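Local coordinates for protein eEF1A lysine and N-terminal methyltransferase (Homo sapiens, PDB 5WCJ) that methylates the translation elongation factor eEF1A at its N terminus through the C-terminal methyltransferase domain described here, and at an internal lysine through its N-terminal domain, at residues A45-L51 and C68-E73; H22-I27 and I121-V125. All blocks are in the same frame, centred on the assembly; numbering follows the deposited sequence. Where two conformers were deposited one is given.

Interaction 1: A45-L51 and C68-E73; sequences ALLVVGL and CIDAVE. With SAH (S-adenosyl-L-homocysteine), chain F.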
ATOM      1  N   ALA A  45       7.832  -5.123   5.098  1.00 26.31           N
ATOM      2  CA  ALA A  45       6.550  -5.806   5.205  1.00 26.52           C
ATOM      3  C   ALA A  45       5.430  -4.870   4.703  1.00 24.19           C
ATOM      4  O   ALA A  45       5.263  -3.761   5.238  1.00 25.22           O
ATOM      5  CB  ALA A  45       6.310  -6.208   6.640  1.00 29.29           C
ATOM      6  N   LEU A  46       4.673  -5.322   3.710  0.50 23.29           N
ATOM      7  CA  LEU A  46       3.645  -4.504   3.080  0.50 22.22           C
ATOM      8  C   LEU A  46       2.317  -5.245   2.991  0.50 22.40           C
ATOM      9  O   LEU A  46       2.256  -6.385   2.511  0.50 20.57           O
ATOM     10  CB  LEU A  46       4.098  -4.065   1.680  0.50 22.37           C
ATOM     11  CG  LEU A  46       2.991  -3.677   0.693  0.50 23.24           C
ATOM     12  CD1 LEU A  46       2.540  -2.257   0.949  0.50 22.61           C
ATOM     13  CD2 LEU A  46       3.447  -3.803  -0.756  0.50 24.30           C
ATOM     14  N   LEU A  47       1.245  -4.570   3.422  1.00 22.97           N
ATOM     15  CA  LEU A  47      -0.109  -5.074   3.302  1.00 22.42           C
ATOM     16  C   LEU A  47      -0.762  -4.242   2.199  1.00 21.81           C
ATOM     17  O   LEU A  47      -0.717  -3.008   2.242  1.00 21.73           O
ATOM     18  CB  LEU A  47      -0.872  -4.856   4.615  1.00 24.10           C
ATOM     19  CG  LEU A  47      -2.370  -5.186   4.602  1.00 26.68           C
ATOM     20  CD1 LEU A  47      -2.610  -6.665   4.335  1.00 28.31           C
ATOM     21  CD2 LEU A  47      -2.957  -4.802   5.937  1.00 27.58           C
ATOM     22  N   VAL A  48      -1.355  -4.901   1.226  1.00 21.19           N
ATOM     23  CA  VAL A  48      -2.050  -4.211   0.143  1.00 22.65           C
ATOM     24  C   VAL A  48      -3.482  -4.706   0.084  1.00 22.47           C
ATOM     25  O   VAL A  48      -3.708  -5.901  -0.031  1.00 22.68           O
ATOM     26  CB  VAL A  48      -1.373  -4.428  -1.241  1.00 24.99           C
ATOM     27  CG1 VAL A  48      -2.107  -3.609  -2.307  1.00 27.53           C
ATOM     28  CG2 VAL A  48       0.087  -4.091  -1.180  1.00 31.74           C
ATOM     29  N   VAL A  49      -4.445  -3.789   0.165  1.00 21.29           N
ATOM     30  CA  VAL A  49      -5.853  -4.146   0.058  1.00 21.25           C
ATOM     31  C   VAL A  49      -6.336  -3.684  -1.283  1.00 20.83           C
ATOM     32  O   VAL A  49      -6.257  -2.479  -1.593  1.00 21.58           O
ATOM     33  CB  VAL A  49      -6.701  -3.485   1.155  1.00 23.13           C
ATOM     34  CG1 VAL A  49      -8.131  -3.979   1.055  1.00 25.39           C
ATOM     35  CG2 VAL A  49      -6.079  -3.767   2.515  1.00 24.17           C
ATOM     36  N   GLY A  50      -6.834  -4.647  -2.060  1.00 20.63           N
ATOM     37  CA  GLY A  50      -7.322  -4.427  -3.393  1.00 21.60           C
ATOM     38  C   GLY A  50      -6.274  -4.889  -4.391  1.00 24.18           C
ATOM     39  O   GLY A  50      -5.215  -4.285  -4.476  1.00 26.37           O
ATOM     40  N   LEU A  51      -6.560  -5.968  -5.126  1.00 24.76           N
ATOM     41  CA  LEU A  51      -5.572  -6.545  -6.095  1.00 26.20           C
ATOM     42  C   LEU A  51      -5.588  -5.880  -7.453  1.00 25.42           C
ATOM     43  O   LEU A  51      -4.521  -5.709  -8.072  1.00 26.76           O
ATOM     44  CB  LEU A  51      -5.808  -8.044  -6.279  1.00 27.65           C
ATOM     45  CG  LEU A  51      -4.786  -8.831  -7.103  1.00 28.81           C
ATOM     46  CD1 LEU A  51      -3.454  -8.877  -6.375  1.00 29.15           C
ATOM     47  CD2 LEU A  51      -5.325 -10.241  -7.360  1.00 30.00           C
ATOM     48  N   CYS A  68       8.016  -8.435   1.545  1.00 27.27           N
ATOM     49  CA  CYS A  68       7.106  -9.506   1.914  0.52 29.06           C
ATOM     50  C   CYS A  68       5.719  -8.894   1.897  1.00 26.03           C
ATOM     51  O   CYS A  68       5.453  -8.011   2.665  1.00 25.53           O
ATOM     52  CB  CYS A  68       7.405 -10.022   3.315  0.52 32.79           C
ATOM     53  SG  CYS A  68       6.409 -11.474   3.714  0.52 41.24           S
ATOM     54  N   ILE A  69       4.890  -9.344   0.976  1.00 25.33           N
ATOM     55  CA  ILE A  69       3.587  -8.722   0.724  1.00 24.80           C
ATOM     56  C   ILE A  69       2.460  -9.657   1.119  1.00 23.76           C
ATOM     57  O   ILE A  69       2.426 -10.809   0.698  1.00 23.91           O
ATOM     58  CB  ILE A  69       3.461  -8.369  -0.752  1.00 26.30           C
ATOM     59  CG1 ILE A  69       4.559  -7.358  -1.147  1.00 28.21           C
ATOM     60  CG2 ILE A  69       2.053  -7.873  -1.081  1.00 27.41           C
ATOM     61  CD1 ILE A  69       4.685  -7.124  -2.645  1.00 31.47           C
ATOM     62  N   ASP A  70       1.501  -9.124   1.876  1.00 24.69           N
ATOM     63  CA  ASP A  70       0.188  -9.737   2.070  1.00 25.81           C
ATOM     64  C   ASP A  70      -0.816  -8.883   1.287  1.00 25.55           C
ATOM     65  O   ASP A  70      -0.900  -7.682   1.515  1.00 25.27           O
ATOM     66  CB  ASP A  70      -0.168  -9.737   3.541  1.00 30.08           C
ATOM     67  CG  ASP A  70       0.600 -10.791   4.335  1.00 36.19           C
ATOM     68  OD1 ASP A  70       0.500 -11.981   3.977  1.00 39.67           O
ATOM     69  OD2 ASP A  70       1.244 -10.444   5.349  1.00 41.07           O
ATOM     70  N   ALA A  71      -1.496  -9.493   0.333  1.00 24.28           N
ATOM     71  CA  ALA A  71      -2.491  -8.821  -0.490  1.00 25.47           C
ATOM     72  C   ALA A  71      -3.861  -9.369  -0.113  1.00 27.00           C
ATOM     73  O   ALA A  71      -4.035 -10.584   0.008  1.00 27.64           O
ATOM     74  CB  ALA A  71      -2.211  -9.043  -1.956  1.00 27.12           C
ATOM     75  N   VAL A  72      -4.815  -8.481   0.116  1.00 22.78           N
ATOM     76  CA  VAL A  72      -6.171  -8.887   0.468  1.00 23.96           C
ATOM     77  C   VAL A  72      -7.124  -8.460  -0.644  1.00 24.03           C
ATOM     78  O   VAL A  72      -7.108  -7.323  -1.070  1.00 24.74           O
ATOM     79  CB  VAL A  72      -6.579  -8.284   1.820  1.00 27.24           C
ATOM     80  CG1 VAL A  72      -7.967  -8.761   2.215  1.00 29.19           C
ATOM     81  CG2 VAL A  72      -5.544  -8.637   2.867  1.00 27.37           C
ATOM     82  N   GLU A  73      -7.921  -9.387  -1.153  1.00 21.07           N
ATOM     83  CA  GLU A  73      -8.771  -9.142  -2.292  1.00 22.88           C
ATOM     84  C   GLU A  73     -10.131  -9.799  -2.031  1.00 22.62           C
ATOM     85  O   GLU A  73     -10.182 -10.972  -1.686  1.00 22.96           O
ATOM     86  CB  GLU A  73      -8.130  -9.734  -3.564  1.00 24.20           C
ATOM     87  CG  GLU A  73      -9.013  -9.787  -4.801  1.00 25.39           C
ATOM     88  CD  GLU A  73      -9.652  -8.457  -5.143  1.00 27.24           C
ATOM     89  OE1 GLU A  73      -8.927  -7.416  -5.160  1.00 27.02           O
ATOM     90  OE2 GLU A  73     -10.882  -8.425  -5.429  1.00 29.34           O
TER
HETATM   91  CG  SAH F 705      -7.625  -1.487  -8.089  1.00 44.64           C
HETATM   92  SD  SAH F 705      -9.192  -2.331  -8.443  1.00 41.53           S
HETATM   93  C5' SAH F 705     -10.045  -2.327  -6.845  1.00 33.07           C
HETATM   94  C4' SAH F 705      -9.876  -3.690  -6.205  1.00 29.35           C
HETATM   95  O4' SAH F 705     -10.441  -3.646  -4.872  1.00 26.67           O
HETATM   96  C3' SAH F 705     -10.615  -4.814  -6.955  1.00 28.11           C
HETATM   97  O3' SAH F 705      -9.755  -5.936  -7.115  1.00 28.92           O
HETATM   98  C2' SAH F 705     -11.783  -5.140  -6.017  1.00 26.55           C
HETATM   99  O2' SAH F 705     -12.251  -6.484  -6.041  1.00 25.49           O
HETATM  100  C1' SAH F 705     -11.114  -4.870  -4.677  1.00 24.63           C
HETATM  101  N9  SAH F 705     -12.023  -4.696  -3.548  1.00 23.47           N
HETATM  102  C8  SAH F 705     -13.228  -4.039  -3.543  1.00 26.13           C
HETATM  103  N7  SAH F 705     -13.795  -3.972  -2.362  1.00 24.69           N
HETATM  104  C5  SAH F 705     -12.902  -4.630  -1.533  1.00 22.16           C
HETATM  105  C6  SAH F 705     -12.904  -4.889  -0.153  1.00 24.43           C
HETATM  106  N6  SAH F 705     -13.892  -4.481   0.687  1.00 24.83           N
HETATM  107  N1  SAH F 705     -11.866  -5.582   0.357  1.00 23.11           N
HETATM  108  C2  SAH F 705     -10.890  -5.995  -0.467  1.00 24.58           C
HETATM  109  N3  SAH F 705     -10.768  -5.793  -1.783  1.00 22.08           N
HETATM  110  C4  SAH F 705     -11.810  -5.094  -2.257  1.00 23.61           C
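Glu73 closes the tip of a parallel strand pair, reaching across to Leu51 and the ribose of SAH. With CG anti to the backbone N (chi1 169°), its CB and CG run alongside Leu51 CB, CG approaching it to 3.9 Å. A bend at chi2 (52°) carries the carboxylate back across the strand end. There OE1 accepts the Leu51 N-H at 2.8 Å, nearly along its C-O bond, and also the ribose hydroxyl O3' of SAH at 2.6 Å. OE2 takes the backbone N of Asp75 and SAH O2', the latter at 2.5 Å, shorter than usual and of doubtful exact length; donors at both oxygens, Leu51 N, Asp75 N and the ribose, fix the group's rotation. Behind it, residues 45-49 and 68-73 run parallel, Ala45 paired with Cys68 through Val49 with Val72, joined by backbone hydrogen bonds such as Val72 N to Val48 O at 2.8 Å and Gly50 N to Val72 O at 2.9 Å. Leu47 CD1 meets Val72 CG2 at 3.8 Å. Gly50 has phi 102°, backbone angles that suit glycine, and a side chain here would run into SAH O4'. An alanine in place of Glu73 would leave both ribose hydroxyls and Leu51 N without this acceptor, and would probably set the sugar free to shift. The pair belongs to the beta-alpha-beta unit of strand 44-49, helix 55-63 and strand 67-73, with the glycine turn and acidic strand end characteristic of Rossmann-like methyltransferases. One carboxylate thus reads the ribose diol and holds the turn through Leu51 N, donors that would favour its ionised form.

Interaction 2: H22-I27 and I121-V125; sequences HHKAMI and IMFDV. With SAH (S-adenosyl-L-homocysteine), chain F.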
ATOM      1  N   HIS A  22      -1.556   6.407 -10.906  1.00 33.49           N
ATOM      2  CA  HIS A  22      -1.825   6.408  -9.465  1.00 32.71           C
ATOM      3  C   HIS A  22      -0.985   5.347  -8.758  1.00 28.34           C
ATOM      4  O   HIS A  22      -0.558   5.567  -7.626  1.00 26.06           O
ATOM      5  CB  HIS A  22      -3.315   6.399  -9.111  1.00 34.89           C
ATOM      6  CG  HIS A  22      -3.958   5.047  -9.073  1.00 36.57           C
ATOM      7  ND1 HIS A  22      -4.594   4.497 -10.165  1.00 42.60           N
ATOM      8  CD2 HIS A  22      -4.143   4.178  -8.052  1.00 40.35           C
ATOM      9  CE1 HIS A  22      -5.097   3.321  -9.829  1.00 44.50           C
ATOM     10  NE2 HIS A  22      -4.842   3.104  -8.551  1.00 41.87           N
ATOM     11  N   HIS A  23      -0.677   4.246  -9.439  1.00 30.14           N
ATOM     12  CA  HIS A  23       0.255   3.260  -8.850  1.00 29.09           C
ATOM     13  C   HIS A  23       1.657   3.786  -8.652  1.00 28.72           C
ATOM     14  O   HIS A  23       2.250   3.575  -7.587  1.00 27.38           O
ATOM     15  CB  HIS A  23       0.248   1.948  -9.632  1.00 30.65           C
ATOM     16  CG  HIS A  23      -0.985   1.138  -9.408  1.00 30.82           C
ATOM     17  ND1 HIS A  23      -1.378   0.135 -10.265  1.00 33.69           N
ATOM     18  CD2 HIS A  23      -1.920   1.184  -8.423  1.00 33.53           C
ATOM     19  CE1 HIS A  23      -2.496  -0.410  -9.814  1.00 36.98           C
ATOM     20  NE2 HIS A  23      -2.854   0.214  -8.703  1.00 32.41           N
ATOM     21  N   LYS A  24       2.199   4.482  -9.654  1.00 29.43           N
ATOM     22  CA  LYS A  24       3.505   5.144  -9.505  1.00 32.61           C
ATOM     23  C   LYS A  24       3.543   6.096  -8.312  1.00 29.62           C
ATOM     24  O   LYS A  24       4.511   6.119  -7.553  1.00 27.30           O
ATOM     25  CB  LYS A  24       3.850   5.933 -10.769  1.00 39.21           C
ATOM     26  CG  LYS A  24       4.125   5.081 -11.996  1.00 45.79           C
ATOM     27  CD  LYS A  24       4.273   5.974 -13.218  1.00 50.35           C
ATOM     28  CE  LYS A  24       4.696   5.188 -14.449  1.00 54.86           C
ATOM     29  NZ  LYS A  24       4.222   5.858 -15.693  1.00 58.22           N
ATOM     30  N   ALA A  25       2.485   6.876  -8.143  1.00 26.73           N
ATOM     31  CA  ALA A  25       2.357   7.765  -6.972  1.00 27.84           C
ATOM     32  C   ALA A  25       2.300   7.025  -5.633  1.00 26.53           C
ATOM     33  O   ALA A  25       2.898   7.478  -4.652  1.00 27.55           O
ATOM     34  CB  ALA A  25       1.136   8.646  -7.132  1.00 28.24           C
ATOM     35  N   MET A  26       1.596   5.883  -5.580  1.00 24.01           N
ATOM     36  CA  MET A  26       1.542   5.101  -4.326  1.00 23.45           C
ATOM     37  C   MET A  26       2.917   4.523  -3.956  1.00 23.90           C
ATOM     38  O   MET A  26       3.349   4.647  -2.819  1.00 26.08           O
ATOM     39  CB  MET A  26       0.481   4.006  -4.382  1.00 23.55           C
ATOM     40  CG  MET A  26      -0.928   4.573  -4.483  1.00 24.80           C
ATOM     41  SD  MET A  26      -2.154   3.307  -4.789  1.00 27.47           S
ATOM     42  CE  MET A  26      -2.411   2.735  -3.133  1.00 27.81           C
ATOM     43  N   ILE A  27       3.599   3.957  -4.945  1.00 25.39           N
ATOM     44  CA  ILE A  27       4.950   3.413  -4.779  1.00 27.86           C
ATOM     45  C   ILE A  27       5.909   4.518  -4.300  1.00 27.31           C
ATOM     46  O   ILE A  27       6.755   4.283  -3.440  1.00 28.79           O
ATOM     47  CB  ILE A  27       5.427   2.733  -6.096  1.00 30.13           C
ATOM     48  CG1 ILE A  27       4.616   1.454  -6.362  1.00 31.77           C
ATOM     49  CG2 ILE A  27       6.900   2.382  -6.015  1.00 31.89           C
ATOM     50  CD1 ILE A  27       4.559   1.039  -7.820  1.00 32.75           C
ATOM     51  N   ILE A 121       1.125   0.087   4.619  1.00 20.67           N
ATOM     52  CA  ILE A 121      -0.204  -0.405   4.331  1.00 21.25           C
ATOM     53  C   ILE A 121      -0.769   0.435   3.190  1.00 21.44           C
ATOM     54  O   ILE A 121      -0.835   1.659   3.295  1.00 20.90           O
ATOM     55  CB  ILE A 121      -1.127  -0.356   5.574  1.00 22.96           C
ATOM     56  CG1 ILE A 121      -0.582  -1.247   6.705  1.00 23.36           C
ATOM     57  CG2 ILE A 121      -2.543  -0.747   5.211  1.00 22.67           C
ATOM     58  CD1 ILE A 121      -1.345  -1.082   8.007  1.00 24.31           C
ATOM     59  N   MET A 122      -1.177  -0.230   2.113  1.00 21.34           N
ATOM     60  CA  MET A 122      -1.738   0.440   0.940  1.00 21.43           C
ATOM     61  C   MET A 122      -3.187   0.056   0.769  1.00 21.45           C
ATOM     62  O   MET A 122      -3.510  -1.149   0.731  1.00 20.93           O
ATOM     63  CB  MET A 122      -0.950   0.078  -0.324  1.00 23.54           C
ATOM     64  CG  MET A 122       0.450   0.639  -0.380  1.00 27.24           C
ATOM     65  SD  MET A 122       1.235   0.196  -1.963  1.00 31.79           S
ATOM     66  CE  MET A 122       2.779   1.080  -1.812  1.00 31.25           C
ATOM     67  N   PHE A 123      -4.051   1.067   0.603  1.00 21.38           N
ATOM     68  CA  PHE A 123      -5.451   0.842   0.207  1.00 21.57           C
ATOM     69  C   PHE A 123      -5.623   1.270  -1.227  1.00 21.66           C
ATOM     70  O   PHE A 123      -5.507   2.466  -1.536  1.00 22.03           O
ATOM     71  CB  PHE A 123      -6.412   1.648   1.085  1.00 21.02           C
ATOM     72  CG  PHE A 123      -6.621   1.109   2.486  1.00 22.37           C
ATOM     73  CD1 PHE A 123      -5.939   0.000   2.979  1.00 22.94           C
ATOM     74  CD2 PHE A 123      -7.518   1.761   3.339  1.00 22.49           C
ATOM     75  CE1 PHE A 123      -6.150  -0.457   4.254  1.00 22.56           C
ATOM     76  CE2 PHE A 123      -7.727   1.287   4.621  1.00 21.88           C
ATOM     77  CZ  PHE A 123      -7.023   0.209   5.081  1.00 22.73           C
ATOM     78  N   ASP A 124      -5.905   0.289  -2.092  1.00 22.79           N
ATOM     79  CA  ASP A 124      -6.203   0.493  -3.505  1.00 25.51           C
ATOM     80  C   ASP A 124      -7.531  -0.181  -3.762  1.00 25.54           C
ATOM     81  O   ASP A 124      -7.654  -1.060  -4.620  1.00 26.23           O
ATOM     82  CB  ASP A 124      -5.071  -0.131  -4.352  1.00 28.85           C
ATOM     83  CG  ASP A 124      -5.078   0.290  -5.809  1.00 33.66           C
ATOM     84  OD1 ASP A 124      -5.659   1.339  -6.137  1.00 35.41           O
ATOM     85  OD2 ASP A 124      -4.464  -0.463  -6.642  1.00 38.07           O
ATOM     86  N   VAL A 125      -8.518   0.183  -2.955  1.00 25.72           N
ATOM     87  CA  VAL A 125      -9.788  -0.531  -2.927  1.00 28.98           C
ATOM     88  C   VAL A 125     -10.878   0.318  -3.576  1.00 30.46           C
ATOM     89  O   VAL A 125     -10.984   1.512  -3.302  1.00 29.27           O
ATOM     90  CB  VAL A 125     -10.116  -1.056  -1.518  1.00 33.98           C
ATOM     91  CG1 VAL A 125      -9.920  -0.017  -0.449  1.00 37.29           C
ATOM     92  CG2 VAL A 125     -11.516  -1.641  -1.453  1.00 35.30           C
TER
HETATM   93  CG  SAH F 705      -7.625  -1.487  -8.089  1.00 44.64           C
HETATM   94  SD  SAH F 705      -9.192  -2.331  -8.443  1.00 41.53           S
HETATM   95  C5' SAH F 705     -10.045  -2.327  -6.845  1.00 33.07           C
HETATM   96  C4' SAH F 705      -9.876  -3.690  -6.205  1.00 29.35           C
HETATM   97  O4' SAH F 705     -10.441  -3.646  -4.872  1.00 26.67           O
HETATM   98  C3' SAH F 705     -10.615  -4.814  -6.955  1.00 28.11           C
HETATM   99  O3' SAH F 705      -9.755  -5.936  -7.115  1.00 28.92           O
HETATM  100  C2' SAH F 705     -11.783  -5.140  -6.017  1.00 26.55           C
HETATM  101  O2' SAH F 705     -12.251  -6.484  -6.041  1.00 25.49           O
HETATM  102  C1' SAH F 705     -11.114  -4.870  -4.677  1.00 24.63           C
HETATM  103  N9  SAH F 705     -12.023  -4.696  -3.548  1.00 23.47           N
HETATM  104  C8  SAH F 705     -13.228  -4.039  -3.543  1.00 26.13           C
HETATM  105  N7  SAH F 705     -13.795  -3.972  -2.362  1.00 24.69           N
HETATM  106  C5  SAH F 705     -12.902  -4.630  -1.533  1.00 22.16           C
HETATM  107  C6  SAH F 705     -12.904  -4.889  -0.153  1.00 24.43           C
HETATM  108  N6  SAH F 705     -13.892  -4.481   0.687  1.00 24.83           N
HETATM  109  N1  SAH F 705     -11.866  -5.582   0.357  1.00 23.11           N
HETATM  110  C2  SAH F 705     -10.890  -5.995  -0.467  1.00 24.58           C
HETATM  111  N3  SAH F 705     -10.768  -5.793  -1.783  1.00 22.08           N
HETATM  112  C4  SAH F 705     -11.810  -5.094  -2.257  1.00 23.61           C
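The imidazole rings of His22 and His23 both meet the carboxylate of Asp124 edge-on, each through NE2, and neither ring face takes part in the meeting. His22 NE2 donates to OD1 at 3.1 Å and His23 NE2 to OD2 at 2.7 Å, so the two oxygens are divided between neighbouring residues of one helix. Each oxygen is approached on its syn side, close to the plane of the donating ring but tilted from the carboxylate plane. The flat groups are accordingly steeply turned: the His22 ring stands 63° from the carboxylate and the His23 ring 79°. Placing His22 CG between its own backbone N and carbonyl carbon (chi1 85°) swings that ring toward Asp124. Asn163 ND2 is a further donor to OD1, which therefore accepts two bonds.

Deeper in the contact two methionines each send CE across to the other segment. Met26, bent at its last torsion, sets CE 3.5 Å from Phe123 O and 4.1 Å from Met122 CB, while the extended Met122 places its own CE 3.7 Å from Met26 O. Phe123 leaves from the opposite side of the strand, its ring making edge-to-face contacts with Phe141 and Phe160. Just past the strand, Val125 CG2 lies over the face of the adenine, 3.3 Å from SAH C5, and Asp124 O comes within 3.5 Å of SAH CG.

Helix 21-28 is thereby packed on the C-terminal end of strand 118-123, a position that borders the cofactor in Rossmann-fold methyltransferases. Three side-chain donors satisfy the buried carboxylate and hold its rotation, which probably keeps the strand end, and with it Asp124 O beside SAH CG, in place.

Overall arrangement
Two contacts, one pocket: interactions 1 and 2 have centres about 11 Å apart and join through the sheet, where strands 44-49 and 118-123 are neighbours. Leu47 O and Met122 N, 2.8 Å apart, probably form a hydrogen bond, as do Val49 O and Asp124 N at the same separation. Packing adds to this join, with Val49 CG2 3.7 Å from Phe123 CE1. In sequence, both segments of interaction 1 fall between the helix and the strand that interaction 2 brings together. SAH lies across the carboxyl ends of these strands: Glu73 grips the ribose, Val49 and Val125 both touch the adenine, and Asp124 lies beside the homocysteine chain. Gly52, Asp100 and Gly101 supply further hydrogen bonds.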